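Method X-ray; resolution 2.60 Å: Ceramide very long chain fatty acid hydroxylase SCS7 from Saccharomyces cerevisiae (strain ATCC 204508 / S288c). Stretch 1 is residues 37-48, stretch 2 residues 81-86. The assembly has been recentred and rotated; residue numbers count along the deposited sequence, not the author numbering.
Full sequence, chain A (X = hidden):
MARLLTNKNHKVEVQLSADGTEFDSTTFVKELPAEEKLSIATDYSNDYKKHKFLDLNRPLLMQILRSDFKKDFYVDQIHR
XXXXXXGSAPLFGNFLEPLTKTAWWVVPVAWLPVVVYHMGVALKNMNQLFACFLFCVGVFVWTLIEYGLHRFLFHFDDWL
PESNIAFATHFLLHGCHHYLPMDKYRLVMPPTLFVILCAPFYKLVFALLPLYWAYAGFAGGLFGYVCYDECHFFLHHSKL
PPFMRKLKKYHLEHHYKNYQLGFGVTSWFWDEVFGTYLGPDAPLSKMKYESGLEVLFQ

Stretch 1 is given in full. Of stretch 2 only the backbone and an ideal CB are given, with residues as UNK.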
# COMPACT_ATOMS: atom_id res chain seq x y z
N LYS A 37 13.96 15.84 1.00
CA LYS A 37 14.79 14.80 1.59
C LYS A 37 14.19 13.41 1.35
O LYS A 37 14.83 12.39 1.62
CB LYS A 37 14.98 15.03 3.09
CG LYS A 37 15.97 16.13 3.42
CD LYS A 37 16.34 16.11 4.88
CE LYS A 37 17.45 17.10 5.15
NZ LYS A 37 17.03 18.46 4.76
N LEU A 38 12.97 13.37 0.82
CA LEU A 38 12.31 12.10 0.56
C LEU A 38 12.49 11.63 -0.89
O LEU A 38 12.00 10.56 -1.25
CB LEU A 38 10.82 12.20 0.89
CG LEU A 38 10.53 12.39 2.38
CD1 LEU A 38 9.04 12.24 2.64
CD2 LEU A 38 11.33 11.40 3.21
N SER A 39 13.20 12.42 -1.69
CA SER A 39 13.53 12.03 -3.06
C SER A 39 15.03 11.97 -3.28
O SER A 39 15.51 11.87 -4.42
CB SER A 39 12.89 12.98 -4.07
OG SER A 39 11.49 12.79 -4.14
N ILE A 40 15.79 12.03 -2.18
CA ILE A 40 17.23 11.87 -2.24
C ILE A 40 17.62 10.44 -2.59
O ILE A 40 17.35 9.50 -1.83
CB ILE A 40 17.90 12.24 -0.92
CG1 ILE A 40 17.63 13.71 -0.58
CG2 ILE A 40 19.40 11.97 -1.00
CD1 ILE A 40 18.29 14.17 0.69
N ALA A 41 18.27 10.27 -3.74
CA ALA A 41 18.63 8.95 -4.22
C ALA A 41 19.57 8.24 -3.25
O ALA A 41 20.53 8.82 -2.76
CB ALA A 41 19.27 9.04 -5.61
N THR A 42 19.28 6.98 -2.98
CA THR A 42 20.14 6.14 -2.16
C THR A 42 21.41 5.81 -2.92
O THR A 42 21.35 5.55 -4.12
CB THR A 42 19.40 4.83 -1.74
OG1 THR A 42 18.39 5.14 -0.76
CG2 THR A 42 20.36 3.80 -1.17
N ASP A 43 22.56 5.87 -2.25
CA ASP A 43 23.81 5.29 -2.75
C ASP A 43 23.70 3.77 -2.71
O ASP A 43 23.64 3.19 -1.62
CB ASP A 43 25.00 5.77 -1.92
CG ASP A 43 26.35 5.37 -2.50
OD1 ASP A 43 26.42 4.43 -3.32
OD2 ASP A 43 27.36 5.99 -2.12
N TYR A 44 23.67 3.11 -3.87
CA TYR A 44 23.38 1.67 -3.89
C TYR A 44 24.47 0.86 -3.20
O TYR A 44 24.19 0.11 -2.26
CB TYR A 44 23.20 1.16 -5.33
CG TYR A 44 22.21 1.94 -6.18
CD1 TYR A 44 21.27 2.79 -5.59
CD2 TYR A 44 22.21 1.83 -7.57
CE1 TYR A 44 20.38 3.51 -6.36
CE2 TYR A 44 21.32 2.54 -8.35
CZ TYR A 44 20.41 3.38 -7.74
OH TYR A 44 19.52 4.09 -8.50
N SER A 45 25.72 1.02 -3.65
CA SER A 45 26.86 0.31 -3.06
C SER A 45 26.95 0.49 -1.56
O SER A 45 27.11 -0.48 -0.81
CB SER A 45 28.17 0.75 -3.70
OG SER A 45 28.35 0.17 -4.97
N ASN A 46 26.86 1.73 -1.10
CA ASN A 46 26.97 2.01 0.32
C ASN A 46 25.88 1.27 1.09
O ASN A 46 26.16 0.61 2.11
CB ASN A 46 26.89 3.51 0.59
CG ASN A 46 27.36 3.89 1.98
OD1 ASN A 46 28.03 3.10 2.66
ND2 ASN A 46 27.04 5.10 2.41
N ASP A 47 24.66 1.35 0.57
CA ASP A 47 23.49 0.79 1.22
C ASP A 47 23.57 -0.74 1.34
O ASP A 47 23.19 -1.30 2.37
CB ASP A 47 22.23 1.21 0.46
CG ASP A 47 20.97 0.69 1.09
OD1 ASP A 47 20.49 1.32 2.07
OD2 ASP A 47 20.44 -0.33 0.60
N TYR A 48 24.06 -1.41 0.30
CA TYR A 48 24.19 -2.86 0.35
C TYR A 48 25.25 -3.25 1.37
O TYR A 48 25.04 -4.13 2.20
CB TYR A 48 24.54 -3.42 -1.02
CG TYR A 48 24.62 -4.93 -1.10
CD1 TYR A 48 23.47 -5.71 -0.98
CD2 TYR A 48 25.83 -5.57 -1.34
CE1 TYR A 48 23.54 -7.09 -1.08
CE2 TYR A 48 25.90 -6.95 -1.44
CZ TYR A 48 24.76 -7.70 -1.32
OH TYR A 48 24.81 -9.07 -1.41
N UNK A 81 12.95 2.72 4.51
CA UNK A 81 12.83 3.14 3.11
C UNK A 81 14.14 3.52 2.42
O UNK A 81 15.07 4.02 3.04
CB UNK A 81 11.88 4.33 3.03
N UNK A 82 14.19 3.26 1.12
CA UNK A 82 15.27 3.75 0.29
C UNK A 82 14.64 4.54 -0.86
O UNK A 82 13.42 4.66 -0.94
CB UNK A 82 16.15 2.60 -0.22
N UNK A 83 15.48 5.07 -1.75
CA UNK A 83 14.99 5.76 -2.93
C UNK A 83 15.90 5.44 -4.12
O UNK A 83 17.12 5.63 -4.05
CB UNK A 83 14.92 7.27 -2.69
N UNK A 84 15.31 4.95 -5.21
CA UNK A 84 16.09 4.60 -6.40
C UNK A 84 16.55 5.82 -7.19
O UNK A 84 17.49 5.74 -7.98
CB UNK A 84 15.27 3.69 -7.31
N UNK A 85 15.89 6.96 -6.97
CA UNK A 85 16.16 8.15 -7.74
C UNK A 85 15.00 8.45 -8.66
O UNK A 85 13.86 8.10 -8.38
CB UNK A 85 17.46 8.00 -8.54
N UNK A 86 15.28 9.10 -9.79
CA UNK A 86 14.20 9.59 -10.64
C UNK A 86 13.52 8.44 -11.37
O UNK A 86 12.39 8.58 -11.85
CB UNK A 86 14.73 10.61 -11.65

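Position 81 has nothing of stretch 1 within 5.5 Å of its ideal CB, so this contact hardly restricts it. Its phi of -70° and psi of 148° are open to most residues, proline among them; the deposited Pro81 makes no contact with stretch 1.

At position 82 CA-to-CB points toward stretch 1, and the ideal CB lies 3.4 Å from Thr42 OG1. Farther along, 5.1 Å from that CB, is Asp47 OD1, a carboxylate oxygen that invites a positive charge. Lysine or arginine would answer it. The residue is Arg82. Its chain extends past Thr42, and NH2 meets Asp47 OD1 at 2.4 Å in a salt bridge with a very short hydrogen bond. The carboxylate oxygen sits at the edge of the guanidinium, near its plane, where the N-H groups point.

Position 83 also directs its CB toward stretch 1, here against the backbone: the ideal CB is 3.4 Å from Ile40 O and 4.4 Å from Thr42 N. Its own backbone is already engaged whatever the side chain, since Thr42 N donates to the carbonyl O of 83 at 2.8 Å, and the N of 83 donates to Thr42 OG1 at 3.1 Å. A flat side chain that can lie along the backbone at 38-40 would suit, so histidine, phenylalanine or tyrosine are all plausible. The deposited His83, with chi1 t, lays one ring face under Ser39, whose CA stands 3.8 Å from the ring centroid in a CH-pi contact.

At position 84 CA-to-CB points away, yet Tyr44 OH donates to the backbone carbonyl O of 84 at 2.7 Å, and the Tyr44 ring offers an aromatic neighbour. A long, flat side chain could turn back to it; a short one would not reach the ring. Tyr84 does turn back: its CE1 comes within 3.6 Å of Tyr44 CZ, and the rings are nearly parallel, at 13°, but slid apart so that they barely overlap. Tyr44 OH lies over one face of the Tyr84 ring.

Position 85 has phi 109° and psi -152°, where a CB would be jammed against the preceding carbonyl O. An ideal CB would also sit 3.6 Å from Ala41 CB. Glycine is strongly indicated, and Gly85 lets Ala41 CB approach its CA to 3.9 Å.

Position 86 finds nothing of stretch 1 near its ideal CB, so many residues would fit. Lys86 does not touch it.

Stretch 2 81-86: PRHYGK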
# COMPACT_ATOMS: atom_id res chain seq x y z
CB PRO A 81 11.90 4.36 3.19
CG PRO A 81 12.04 4.86 4.59
CD PRO A 81 12.25 3.64 5.43
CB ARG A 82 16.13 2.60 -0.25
CG ARG A 82 16.05 1.31 0.55
CD ARG A 82 16.85 1.35 1.84
NE ARG A 82 16.62 0.15 2.64
CZ ARG A 82 17.58 -0.51 3.27
NH1 ARG A 82 17.29 -1.60 3.98
NH2 ARG A 82 18.83 -0.09 3.19
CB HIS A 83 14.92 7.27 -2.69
CG HIS A 83 14.23 8.03 -3.79
ND1 HIS A 83 12.90 7.83 -4.10
CD2 HIS A 83 14.68 8.97 -4.65
CE1 HIS A 83 12.57 8.61 -5.11
NE2 HIS A 83 13.63 9.32 -5.46
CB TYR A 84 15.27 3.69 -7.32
CG TYR A 84 16.07 3.05 -8.42
CD1 TYR A 84 16.95 2.01 -8.14
CD2 TYR A 84 15.92 3.45 -9.74
CE1 TYR A 84 17.69 1.40 -9.15
CE2 TYR A 84 16.66 2.85 -10.75
CZ TYR A 84 17.54 1.83 -10.45
OH TYR A 84 18.27 1.23 -11.44
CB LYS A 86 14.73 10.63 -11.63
CG LYS A 86 14.79 12.03 -11.02
CD LYS A 86 15.30 13.06 -12.01
CE LYS A 86 14.96 14.47 -11.57
NZ LYS A 86 16.04 15.44 -11.93
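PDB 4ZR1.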